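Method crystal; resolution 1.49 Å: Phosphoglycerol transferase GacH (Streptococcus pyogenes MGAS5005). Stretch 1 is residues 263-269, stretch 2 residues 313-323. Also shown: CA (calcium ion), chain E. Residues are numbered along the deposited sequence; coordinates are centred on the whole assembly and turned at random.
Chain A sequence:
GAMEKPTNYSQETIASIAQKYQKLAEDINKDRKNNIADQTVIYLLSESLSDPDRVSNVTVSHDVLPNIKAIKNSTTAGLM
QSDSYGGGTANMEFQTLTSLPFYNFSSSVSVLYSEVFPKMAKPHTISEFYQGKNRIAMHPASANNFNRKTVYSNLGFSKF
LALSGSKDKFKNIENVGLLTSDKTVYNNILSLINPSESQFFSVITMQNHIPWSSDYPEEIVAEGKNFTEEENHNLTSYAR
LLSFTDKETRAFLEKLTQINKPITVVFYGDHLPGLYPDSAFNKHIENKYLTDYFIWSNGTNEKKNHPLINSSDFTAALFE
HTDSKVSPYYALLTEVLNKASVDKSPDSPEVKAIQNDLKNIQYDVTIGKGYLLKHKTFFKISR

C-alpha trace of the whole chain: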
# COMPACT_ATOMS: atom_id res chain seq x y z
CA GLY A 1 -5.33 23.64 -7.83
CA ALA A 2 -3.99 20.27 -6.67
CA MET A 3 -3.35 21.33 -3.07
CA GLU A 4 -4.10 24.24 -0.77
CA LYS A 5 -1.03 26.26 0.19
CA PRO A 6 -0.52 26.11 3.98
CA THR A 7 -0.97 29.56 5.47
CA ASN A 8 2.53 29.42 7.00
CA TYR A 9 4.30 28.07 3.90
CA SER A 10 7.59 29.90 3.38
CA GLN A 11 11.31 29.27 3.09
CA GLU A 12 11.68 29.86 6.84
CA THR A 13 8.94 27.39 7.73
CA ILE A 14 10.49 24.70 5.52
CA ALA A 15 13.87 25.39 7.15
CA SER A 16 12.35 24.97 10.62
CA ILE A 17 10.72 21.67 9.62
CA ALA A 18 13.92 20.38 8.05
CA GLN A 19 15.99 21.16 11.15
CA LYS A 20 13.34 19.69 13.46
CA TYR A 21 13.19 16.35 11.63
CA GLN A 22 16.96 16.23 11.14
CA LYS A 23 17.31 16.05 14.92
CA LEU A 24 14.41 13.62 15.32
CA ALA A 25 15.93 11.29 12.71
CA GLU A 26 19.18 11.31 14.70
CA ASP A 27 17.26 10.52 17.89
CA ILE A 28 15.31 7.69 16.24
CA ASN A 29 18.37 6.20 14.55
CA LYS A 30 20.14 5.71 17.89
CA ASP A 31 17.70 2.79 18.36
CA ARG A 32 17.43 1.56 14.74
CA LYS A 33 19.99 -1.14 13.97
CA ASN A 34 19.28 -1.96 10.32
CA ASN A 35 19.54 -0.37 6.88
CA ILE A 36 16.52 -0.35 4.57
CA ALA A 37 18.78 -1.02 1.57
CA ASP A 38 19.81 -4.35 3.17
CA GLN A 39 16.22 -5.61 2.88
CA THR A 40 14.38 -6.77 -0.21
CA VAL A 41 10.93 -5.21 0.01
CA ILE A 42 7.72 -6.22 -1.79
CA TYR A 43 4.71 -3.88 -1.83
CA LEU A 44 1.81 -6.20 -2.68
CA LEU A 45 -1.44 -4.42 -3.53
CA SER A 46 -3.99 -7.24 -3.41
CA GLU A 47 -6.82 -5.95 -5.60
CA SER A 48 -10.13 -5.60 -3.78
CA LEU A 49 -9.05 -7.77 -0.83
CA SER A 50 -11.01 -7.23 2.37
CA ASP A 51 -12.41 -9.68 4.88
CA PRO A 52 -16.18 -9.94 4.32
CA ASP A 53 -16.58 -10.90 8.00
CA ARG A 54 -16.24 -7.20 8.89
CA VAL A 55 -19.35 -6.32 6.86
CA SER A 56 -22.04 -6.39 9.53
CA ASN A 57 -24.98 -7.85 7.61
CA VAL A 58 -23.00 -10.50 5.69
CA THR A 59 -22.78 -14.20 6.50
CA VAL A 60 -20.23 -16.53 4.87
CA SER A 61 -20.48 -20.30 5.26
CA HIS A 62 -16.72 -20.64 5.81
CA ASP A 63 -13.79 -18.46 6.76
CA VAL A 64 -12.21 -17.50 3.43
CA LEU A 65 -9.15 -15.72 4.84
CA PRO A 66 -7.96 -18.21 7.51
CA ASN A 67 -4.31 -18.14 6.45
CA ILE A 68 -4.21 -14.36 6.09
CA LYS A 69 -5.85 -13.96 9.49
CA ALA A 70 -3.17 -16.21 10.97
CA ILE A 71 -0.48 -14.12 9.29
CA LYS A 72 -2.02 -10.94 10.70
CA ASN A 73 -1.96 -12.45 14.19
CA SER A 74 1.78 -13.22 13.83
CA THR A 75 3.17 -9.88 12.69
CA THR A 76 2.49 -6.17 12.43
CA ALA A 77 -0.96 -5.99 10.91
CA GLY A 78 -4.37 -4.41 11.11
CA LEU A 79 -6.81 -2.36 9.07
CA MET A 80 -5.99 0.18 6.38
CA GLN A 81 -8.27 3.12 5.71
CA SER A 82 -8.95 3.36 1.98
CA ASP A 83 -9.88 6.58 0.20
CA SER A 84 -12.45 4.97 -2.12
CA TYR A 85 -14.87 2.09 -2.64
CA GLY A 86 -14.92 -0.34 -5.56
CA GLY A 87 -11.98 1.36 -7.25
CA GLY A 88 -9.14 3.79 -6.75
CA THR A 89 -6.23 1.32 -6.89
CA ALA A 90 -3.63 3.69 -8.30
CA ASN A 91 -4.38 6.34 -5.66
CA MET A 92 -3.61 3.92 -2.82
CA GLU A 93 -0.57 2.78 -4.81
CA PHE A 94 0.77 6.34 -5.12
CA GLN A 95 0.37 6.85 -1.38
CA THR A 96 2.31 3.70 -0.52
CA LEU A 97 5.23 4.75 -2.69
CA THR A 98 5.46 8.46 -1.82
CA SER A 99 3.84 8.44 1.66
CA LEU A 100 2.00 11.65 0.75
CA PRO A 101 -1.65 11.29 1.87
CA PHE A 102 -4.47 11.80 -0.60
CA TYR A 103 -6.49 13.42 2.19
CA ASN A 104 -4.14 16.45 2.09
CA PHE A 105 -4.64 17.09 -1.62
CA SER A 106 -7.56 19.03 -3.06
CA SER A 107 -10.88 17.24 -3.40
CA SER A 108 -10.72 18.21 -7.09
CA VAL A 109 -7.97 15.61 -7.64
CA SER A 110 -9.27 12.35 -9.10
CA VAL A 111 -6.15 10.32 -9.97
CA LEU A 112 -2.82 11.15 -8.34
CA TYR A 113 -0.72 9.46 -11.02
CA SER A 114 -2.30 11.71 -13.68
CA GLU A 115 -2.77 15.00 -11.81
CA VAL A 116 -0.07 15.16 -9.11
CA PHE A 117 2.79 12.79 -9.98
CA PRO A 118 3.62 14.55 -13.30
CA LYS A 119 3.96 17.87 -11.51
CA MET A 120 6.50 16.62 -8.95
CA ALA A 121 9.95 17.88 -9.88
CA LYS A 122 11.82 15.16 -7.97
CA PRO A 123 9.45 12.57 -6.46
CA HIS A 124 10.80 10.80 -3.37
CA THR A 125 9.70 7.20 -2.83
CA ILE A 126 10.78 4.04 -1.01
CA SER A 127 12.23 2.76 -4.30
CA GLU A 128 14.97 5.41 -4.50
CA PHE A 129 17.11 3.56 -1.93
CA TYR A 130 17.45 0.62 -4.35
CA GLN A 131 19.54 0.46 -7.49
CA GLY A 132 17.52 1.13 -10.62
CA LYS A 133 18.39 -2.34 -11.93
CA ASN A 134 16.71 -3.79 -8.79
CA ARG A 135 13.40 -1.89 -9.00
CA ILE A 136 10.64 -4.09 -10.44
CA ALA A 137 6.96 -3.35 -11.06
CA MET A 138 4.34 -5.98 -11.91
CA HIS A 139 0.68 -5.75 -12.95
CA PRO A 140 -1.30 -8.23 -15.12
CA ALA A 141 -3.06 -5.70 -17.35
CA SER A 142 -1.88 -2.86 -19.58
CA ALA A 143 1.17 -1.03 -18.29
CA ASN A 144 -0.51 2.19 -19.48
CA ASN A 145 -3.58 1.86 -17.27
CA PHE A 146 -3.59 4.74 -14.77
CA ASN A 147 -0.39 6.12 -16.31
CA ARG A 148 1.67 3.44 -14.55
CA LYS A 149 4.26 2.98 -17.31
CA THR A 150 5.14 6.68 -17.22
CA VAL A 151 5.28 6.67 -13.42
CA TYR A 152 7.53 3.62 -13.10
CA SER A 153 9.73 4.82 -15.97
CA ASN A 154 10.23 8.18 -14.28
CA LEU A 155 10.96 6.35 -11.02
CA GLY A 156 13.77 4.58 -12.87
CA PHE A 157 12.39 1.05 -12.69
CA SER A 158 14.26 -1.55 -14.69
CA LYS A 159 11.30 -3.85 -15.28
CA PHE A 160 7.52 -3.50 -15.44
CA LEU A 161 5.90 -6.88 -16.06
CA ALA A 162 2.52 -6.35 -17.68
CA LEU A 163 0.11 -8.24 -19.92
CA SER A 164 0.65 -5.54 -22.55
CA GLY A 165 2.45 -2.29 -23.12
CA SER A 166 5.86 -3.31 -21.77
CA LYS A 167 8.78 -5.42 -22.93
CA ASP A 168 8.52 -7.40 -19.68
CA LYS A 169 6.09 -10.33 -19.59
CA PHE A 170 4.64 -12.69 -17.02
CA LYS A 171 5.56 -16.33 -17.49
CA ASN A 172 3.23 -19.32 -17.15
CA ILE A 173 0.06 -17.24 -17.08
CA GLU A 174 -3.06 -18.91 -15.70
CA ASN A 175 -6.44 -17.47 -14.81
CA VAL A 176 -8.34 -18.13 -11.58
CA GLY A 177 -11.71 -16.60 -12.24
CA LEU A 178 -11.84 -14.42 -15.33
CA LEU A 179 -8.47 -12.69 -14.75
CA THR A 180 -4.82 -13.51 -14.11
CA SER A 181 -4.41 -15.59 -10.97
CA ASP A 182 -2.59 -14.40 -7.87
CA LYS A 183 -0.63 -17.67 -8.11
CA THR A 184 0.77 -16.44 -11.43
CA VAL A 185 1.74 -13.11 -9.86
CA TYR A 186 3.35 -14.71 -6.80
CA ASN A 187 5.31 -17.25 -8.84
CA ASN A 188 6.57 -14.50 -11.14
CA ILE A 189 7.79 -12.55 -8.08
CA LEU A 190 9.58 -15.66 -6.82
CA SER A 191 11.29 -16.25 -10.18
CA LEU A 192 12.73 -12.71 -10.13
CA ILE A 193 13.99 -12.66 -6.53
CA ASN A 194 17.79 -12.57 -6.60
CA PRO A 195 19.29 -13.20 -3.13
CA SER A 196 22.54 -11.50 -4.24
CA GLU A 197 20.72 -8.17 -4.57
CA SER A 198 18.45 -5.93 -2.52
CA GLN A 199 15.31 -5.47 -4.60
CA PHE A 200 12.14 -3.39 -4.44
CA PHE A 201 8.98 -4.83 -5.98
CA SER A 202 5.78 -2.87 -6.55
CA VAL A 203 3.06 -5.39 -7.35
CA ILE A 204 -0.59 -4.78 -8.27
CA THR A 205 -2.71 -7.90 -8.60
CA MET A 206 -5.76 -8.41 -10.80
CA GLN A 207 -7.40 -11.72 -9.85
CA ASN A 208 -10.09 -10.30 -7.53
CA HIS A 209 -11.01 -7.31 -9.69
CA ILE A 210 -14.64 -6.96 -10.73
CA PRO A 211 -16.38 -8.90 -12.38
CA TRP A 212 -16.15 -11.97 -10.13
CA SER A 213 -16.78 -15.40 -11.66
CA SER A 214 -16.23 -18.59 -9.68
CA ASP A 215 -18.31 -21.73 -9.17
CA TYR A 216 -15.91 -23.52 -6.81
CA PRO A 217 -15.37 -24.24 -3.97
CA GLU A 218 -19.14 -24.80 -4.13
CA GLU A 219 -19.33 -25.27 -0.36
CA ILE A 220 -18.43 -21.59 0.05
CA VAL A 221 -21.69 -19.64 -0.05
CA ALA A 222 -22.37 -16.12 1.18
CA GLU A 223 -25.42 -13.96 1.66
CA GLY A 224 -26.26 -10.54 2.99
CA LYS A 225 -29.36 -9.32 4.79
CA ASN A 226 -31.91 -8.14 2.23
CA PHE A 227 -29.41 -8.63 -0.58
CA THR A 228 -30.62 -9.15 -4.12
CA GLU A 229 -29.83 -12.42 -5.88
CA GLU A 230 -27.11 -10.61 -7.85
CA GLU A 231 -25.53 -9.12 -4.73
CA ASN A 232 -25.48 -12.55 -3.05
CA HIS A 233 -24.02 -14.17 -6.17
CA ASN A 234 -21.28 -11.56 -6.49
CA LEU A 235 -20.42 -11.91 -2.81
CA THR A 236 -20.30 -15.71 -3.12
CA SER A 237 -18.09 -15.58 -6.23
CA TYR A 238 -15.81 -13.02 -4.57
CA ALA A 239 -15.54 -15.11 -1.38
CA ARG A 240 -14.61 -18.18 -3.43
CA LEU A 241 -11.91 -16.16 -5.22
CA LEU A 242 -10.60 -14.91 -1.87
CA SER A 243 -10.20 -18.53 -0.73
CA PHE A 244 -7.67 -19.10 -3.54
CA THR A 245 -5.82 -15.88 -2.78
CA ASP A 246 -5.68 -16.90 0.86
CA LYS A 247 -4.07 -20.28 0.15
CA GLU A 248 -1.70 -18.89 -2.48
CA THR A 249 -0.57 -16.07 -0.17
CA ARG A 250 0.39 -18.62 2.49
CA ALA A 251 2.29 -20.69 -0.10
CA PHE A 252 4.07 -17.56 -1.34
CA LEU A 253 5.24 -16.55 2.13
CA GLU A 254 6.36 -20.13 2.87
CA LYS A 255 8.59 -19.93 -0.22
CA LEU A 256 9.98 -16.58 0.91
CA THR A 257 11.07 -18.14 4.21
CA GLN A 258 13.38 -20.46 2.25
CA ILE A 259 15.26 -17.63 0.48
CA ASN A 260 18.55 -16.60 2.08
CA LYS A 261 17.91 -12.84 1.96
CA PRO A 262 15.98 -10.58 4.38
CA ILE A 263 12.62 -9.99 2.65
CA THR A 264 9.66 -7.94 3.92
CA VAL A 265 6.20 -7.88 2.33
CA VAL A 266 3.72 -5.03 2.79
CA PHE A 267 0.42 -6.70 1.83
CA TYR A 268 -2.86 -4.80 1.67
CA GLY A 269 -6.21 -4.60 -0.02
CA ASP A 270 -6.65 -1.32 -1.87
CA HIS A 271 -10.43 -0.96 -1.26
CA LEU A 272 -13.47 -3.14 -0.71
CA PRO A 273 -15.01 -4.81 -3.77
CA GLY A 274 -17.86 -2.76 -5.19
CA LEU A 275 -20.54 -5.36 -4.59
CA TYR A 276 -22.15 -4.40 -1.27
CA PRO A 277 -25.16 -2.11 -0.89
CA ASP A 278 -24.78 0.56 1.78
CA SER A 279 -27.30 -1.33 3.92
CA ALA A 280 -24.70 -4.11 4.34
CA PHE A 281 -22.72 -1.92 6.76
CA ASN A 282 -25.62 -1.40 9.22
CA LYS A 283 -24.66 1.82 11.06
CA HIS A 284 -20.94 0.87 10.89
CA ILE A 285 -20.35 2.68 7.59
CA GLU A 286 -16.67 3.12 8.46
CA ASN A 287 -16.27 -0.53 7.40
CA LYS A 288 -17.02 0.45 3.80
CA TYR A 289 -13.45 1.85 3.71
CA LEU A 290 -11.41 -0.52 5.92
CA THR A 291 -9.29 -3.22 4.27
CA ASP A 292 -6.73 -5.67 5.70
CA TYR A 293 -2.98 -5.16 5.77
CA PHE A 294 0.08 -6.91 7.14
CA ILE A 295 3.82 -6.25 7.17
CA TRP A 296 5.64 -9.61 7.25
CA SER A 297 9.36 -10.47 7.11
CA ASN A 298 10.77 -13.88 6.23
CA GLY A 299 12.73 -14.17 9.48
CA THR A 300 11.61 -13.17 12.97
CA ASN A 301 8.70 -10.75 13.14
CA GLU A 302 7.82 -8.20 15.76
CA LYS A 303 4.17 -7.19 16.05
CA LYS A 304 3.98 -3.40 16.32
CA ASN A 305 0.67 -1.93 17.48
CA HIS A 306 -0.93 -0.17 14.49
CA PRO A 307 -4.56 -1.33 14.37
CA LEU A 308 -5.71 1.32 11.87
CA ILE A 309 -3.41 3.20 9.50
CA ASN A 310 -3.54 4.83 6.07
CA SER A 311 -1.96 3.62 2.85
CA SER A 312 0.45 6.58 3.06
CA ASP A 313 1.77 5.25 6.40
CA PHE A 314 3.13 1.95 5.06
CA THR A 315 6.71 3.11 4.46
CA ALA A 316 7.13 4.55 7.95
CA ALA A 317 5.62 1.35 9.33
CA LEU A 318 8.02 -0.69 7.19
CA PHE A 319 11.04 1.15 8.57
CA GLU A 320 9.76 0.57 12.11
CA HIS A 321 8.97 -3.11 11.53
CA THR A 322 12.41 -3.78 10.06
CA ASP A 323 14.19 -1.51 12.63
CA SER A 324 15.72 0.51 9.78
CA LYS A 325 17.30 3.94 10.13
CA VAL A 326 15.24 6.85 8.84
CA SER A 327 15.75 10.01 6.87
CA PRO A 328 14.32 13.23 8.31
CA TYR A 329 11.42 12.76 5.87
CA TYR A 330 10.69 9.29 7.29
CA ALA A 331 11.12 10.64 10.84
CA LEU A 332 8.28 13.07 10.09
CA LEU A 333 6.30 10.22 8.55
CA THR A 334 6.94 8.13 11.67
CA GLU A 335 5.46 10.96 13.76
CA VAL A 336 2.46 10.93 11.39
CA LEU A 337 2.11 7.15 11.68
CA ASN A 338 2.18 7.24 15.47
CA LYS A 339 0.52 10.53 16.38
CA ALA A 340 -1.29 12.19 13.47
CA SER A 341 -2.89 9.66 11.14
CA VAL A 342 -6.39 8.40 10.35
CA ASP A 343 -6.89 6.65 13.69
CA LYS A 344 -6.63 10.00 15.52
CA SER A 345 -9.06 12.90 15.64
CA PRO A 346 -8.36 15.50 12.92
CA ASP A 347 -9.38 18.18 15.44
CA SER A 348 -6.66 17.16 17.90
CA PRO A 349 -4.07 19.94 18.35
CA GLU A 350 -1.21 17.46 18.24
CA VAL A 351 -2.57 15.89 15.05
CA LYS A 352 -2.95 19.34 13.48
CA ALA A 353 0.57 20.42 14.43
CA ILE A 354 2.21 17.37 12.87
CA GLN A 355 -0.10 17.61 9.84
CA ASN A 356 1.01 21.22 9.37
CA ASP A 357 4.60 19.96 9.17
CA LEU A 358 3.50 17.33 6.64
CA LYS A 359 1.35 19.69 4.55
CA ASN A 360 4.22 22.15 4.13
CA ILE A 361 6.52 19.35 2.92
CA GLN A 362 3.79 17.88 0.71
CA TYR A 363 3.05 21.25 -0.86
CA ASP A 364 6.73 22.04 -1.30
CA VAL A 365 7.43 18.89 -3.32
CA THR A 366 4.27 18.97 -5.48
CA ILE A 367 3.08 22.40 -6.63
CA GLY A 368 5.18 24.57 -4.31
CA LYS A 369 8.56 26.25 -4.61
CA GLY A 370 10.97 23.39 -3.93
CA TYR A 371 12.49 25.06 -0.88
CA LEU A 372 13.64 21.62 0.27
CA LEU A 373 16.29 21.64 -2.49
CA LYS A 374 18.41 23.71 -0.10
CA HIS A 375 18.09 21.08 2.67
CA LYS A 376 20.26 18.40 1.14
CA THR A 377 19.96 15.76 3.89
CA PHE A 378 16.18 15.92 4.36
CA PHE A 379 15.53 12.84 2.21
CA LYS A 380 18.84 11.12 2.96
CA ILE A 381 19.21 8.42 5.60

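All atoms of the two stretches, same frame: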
# COMPACT_ATOMS: atom_id res chain seq x y z
N ILE A 263 13.70 -10.41 3.53
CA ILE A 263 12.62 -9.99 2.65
C ILE A 263 11.45 -9.56 3.51
O ILE A 263 11.05 -10.29 4.43
CB ILE A 263 12.20 -11.14 1.71
CG1 ILE A 263 13.34 -11.51 0.75
CG2 ILE A 263 10.95 -10.76 0.93
CD1 ILE A 263 13.11 -12.80 -0.03
N THR A 264 10.87 -8.39 3.22
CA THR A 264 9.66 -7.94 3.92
C THR A 264 8.59 -7.62 2.89
O THR A 264 8.87 -7.02 1.86
CB THR A 264 9.95 -6.73 4.83
OG1 THR A 264 10.88 -7.12 5.85
CG2 THR A 264 8.68 -6.25 5.52
N VAL A 265 7.37 -8.08 3.18
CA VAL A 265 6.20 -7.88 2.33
C VAL A 265 5.25 -6.94 3.05
O VAL A 265 4.89 -7.17 4.22
CB VAL A 265 5.49 -9.21 2.04
CG1 VAL A 265 4.24 -8.97 1.20
CG2 VAL A 265 6.42 -10.22 1.36
N VAL A 266 4.83 -5.88 2.36
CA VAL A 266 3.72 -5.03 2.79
C VAL A 266 2.53 -5.44 1.92
O VAL A 266 2.52 -5.20 0.72
CB VAL A 266 4.05 -3.54 2.61
CG1 VAL A 266 2.87 -2.69 3.05
CG2 VAL A 266 5.32 -3.16 3.37
N PHE A 267 1.55 -6.10 2.53
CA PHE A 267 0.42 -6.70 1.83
C PHE A 267 -0.84 -5.97 2.26
O PHE A 267 -1.08 -5.81 3.46
CB PHE A 267 0.32 -8.17 2.25
CG PHE A 267 -0.77 -8.94 1.58
CD1 PHE A 267 -2.06 -8.90 2.07
CD2 PHE A 267 -0.50 -9.72 0.47
CE1 PHE A 267 -3.08 -9.60 1.47
CE2 PHE A 267 -1.53 -10.45 -0.15
CZ PHE A 267 -2.81 -10.38 0.36
N TYR A 268 -1.67 -5.56 1.30
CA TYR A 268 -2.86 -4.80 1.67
C TYR A 268 -3.89 -4.88 0.56
O TYR A 268 -3.55 -4.96 -0.63
CB TYR A 268 -2.53 -3.32 1.97
CG TYR A 268 -2.11 -2.52 0.75
CD1 TYR A 268 -0.82 -2.63 0.22
CD2 TYR A 268 -3.00 -1.64 0.13
CE1 TYR A 268 -0.44 -1.90 -0.88
CE2 TYR A 268 -2.62 -0.90 -0.98
CZ TYR A 268 -1.34 -1.03 -1.48
OH TYR A 268 -0.98 -0.28 -2.57
N GLY A 269 -5.16 -4.84 0.95
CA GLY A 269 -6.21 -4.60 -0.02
C GLY A 269 -6.36 -3.11 -0.26
O GLY A 269 -6.32 -2.29 0.66
N ASP A 313 0.96 5.55 5.23
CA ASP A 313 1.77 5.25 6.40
C ASP A 313 2.64 4.01 6.23
O ASP A 313 3.43 3.71 7.12
CB ASP A 313 0.85 4.98 7.61
CG ASP A 313 0.13 6.20 8.11
OD1 ASP A 313 0.72 7.31 8.12
OD2 ASP A 313 -1.05 6.05 8.52
N PHE A 314 2.49 3.25 5.13
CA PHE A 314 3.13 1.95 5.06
C PHE A 314 4.65 2.05 5.14
O PHE A 314 5.29 1.23 5.80
CB PHE A 314 2.73 1.19 3.81
CG PHE A 314 1.34 0.58 3.87
CD1 PHE A 314 0.76 0.18 5.06
CD2 PHE A 314 0.62 0.42 2.71
CE1 PHE A 314 -0.52 -0.38 5.07
CE2 PHE A 314 -0.65 -0.13 2.72
CZ PHE A 314 -1.21 -0.54 3.88
N THR A 315 5.25 3.04 4.47
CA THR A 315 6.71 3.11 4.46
C THR A 315 7.26 3.38 5.86
O THR A 315 8.21 2.74 6.29
CB THR A 315 7.22 4.14 3.46
OG1 THR A 315 6.73 3.81 2.16
CG2 THR A 315 8.77 4.13 3.39
N ALA A 316 6.68 4.33 6.58
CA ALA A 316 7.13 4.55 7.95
C ALA A 316 6.95 3.28 8.78
O ALA A 316 7.82 2.94 9.61
CB ALA A 316 6.38 5.71 8.58
N ALA A 317 5.84 2.58 8.58
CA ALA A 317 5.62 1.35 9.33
C ALA A 317 6.62 0.28 8.93
O ALA A 317 7.01 -0.54 9.77
CB ALA A 317 4.20 0.87 9.14
N LEU A 318 7.03 0.27 7.66
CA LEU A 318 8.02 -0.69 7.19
C LEU A 318 9.37 -0.43 7.84
O LEU A 318 10.06 -1.37 8.26
CB LEU A 318 8.13 -0.61 5.66
CG LEU A 318 9.34 -1.27 5.01
CD1 LEU A 318 9.13 -2.78 5.01
CD2 LEU A 318 9.59 -0.76 3.61
N PHE A 319 9.79 0.83 7.88
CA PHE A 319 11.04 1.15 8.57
C PHE A 319 10.99 0.72 10.03
O PHE A 319 11.96 0.17 10.56
CB PHE A 319 11.32 2.65 8.49
CG PHE A 319 12.01 3.09 7.21
CD1 PHE A 319 11.30 3.24 6.03
CD2 PHE A 319 13.36 3.37 7.20
CE1 PHE A 319 11.94 3.65 4.87
CE2 PHE A 319 14.00 3.77 6.05
CZ PHE A 319 13.30 3.91 4.88
N GLU A 320 9.86 0.97 10.70
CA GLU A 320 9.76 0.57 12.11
C GLU A 320 9.81 -0.94 12.25
O GLU A 320 10.51 -1.48 13.12
CB GLU A 320 8.48 1.13 12.72
CG GLU A 320 8.38 0.85 14.20
CD GLU A 320 7.01 1.14 14.75
OE1 GLU A 320 6.00 0.81 14.07
OE2 GLU A 320 6.94 1.71 15.85
N HIS A 321 9.05 -1.65 11.41
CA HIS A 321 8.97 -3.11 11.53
C HIS A 321 10.33 -3.75 11.33
O HIS A 321 10.71 -4.68 12.05
CB HIS A 321 7.94 -3.68 10.54
CG HIS A 321 7.79 -5.16 10.63
ND1 HIS A 321 7.04 -5.76 11.62
CD2 HIS A 321 8.33 -6.16 9.90
CE1 HIS A 321 7.12 -7.08 11.49
NE2 HIS A 321 7.89 -7.34 10.45
N THR A 322 11.10 -3.25 10.36
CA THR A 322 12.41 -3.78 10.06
C THR A 322 13.52 -3.13 10.88
O THR A 322 14.69 -3.47 10.67
CB THR A 322 12.74 -3.61 8.58
OG1 THR A 322 12.78 -2.23 8.23
CG2 THR A 322 11.71 -4.33 7.73
N ASP A 323 13.20 -2.20 11.78
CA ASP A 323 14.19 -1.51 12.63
C ASP A 323 15.25 -0.80 11.80
O ASP A 323 16.44 -0.81 12.13
CB ASP A 323 14.82 -2.48 13.64
CG ASP A 323 15.32 -1.77 14.89
OD1 ASP A 323 14.60 -0.88 15.39
OD2 ASP A 323 16.41 -2.13 15.36
CA CA E . 15.00 -0.78 17.77
O HOH W 1 17.30 -1.63 18.01
O HOH W 2 13.64 1.53 17.61
O HOH W 3 15.04 -0.70 20.49

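What holds the strand against the helix? Apolar packing does, with no hydrogen bond crossing between them. Alternation along the strand turns Thr264, Val266 and Tyr268 toward the helix, while Val265 and Phe267 point away. From the helix, Phe314, Leu318 and His321, roughly one turn apart, point back, and Thr322 follows. Leu318 CD1 reaches two strand residues, lying 3.5 Å from Thr264 CG2 and 4.2 Å from Val266 CG2.

How do the aromatic rings take part? Phe314 has the most surface covered in this contact, 81 Å². Val266 CG1 sits over one face of its ring, 3.7 Å from Phe314 CG, in a CH-pi contact. Phe314 CE2 in turn lies over a face of the Tyr268 ring, 3.4 Å from Tyr268 CG. With their planes at 52°, the two rings meet obliquely.

What becomes of the polar groups at the other end? Thr264 OG1 touches Thr322 CG2 at 3.5 Å, and its hydrogen bond is made elsewhere in the structure. Thr322 OG1 instead donates to Leu318 O at 2.9 Å, turning its hydroxyl back onto its own helix and leaving its methyl to meet the strand.

Does the calcium ion join the contact? It does not: Asp323 OD1 binds it at 2.4 Å, but Asp323 has no contact with the strand.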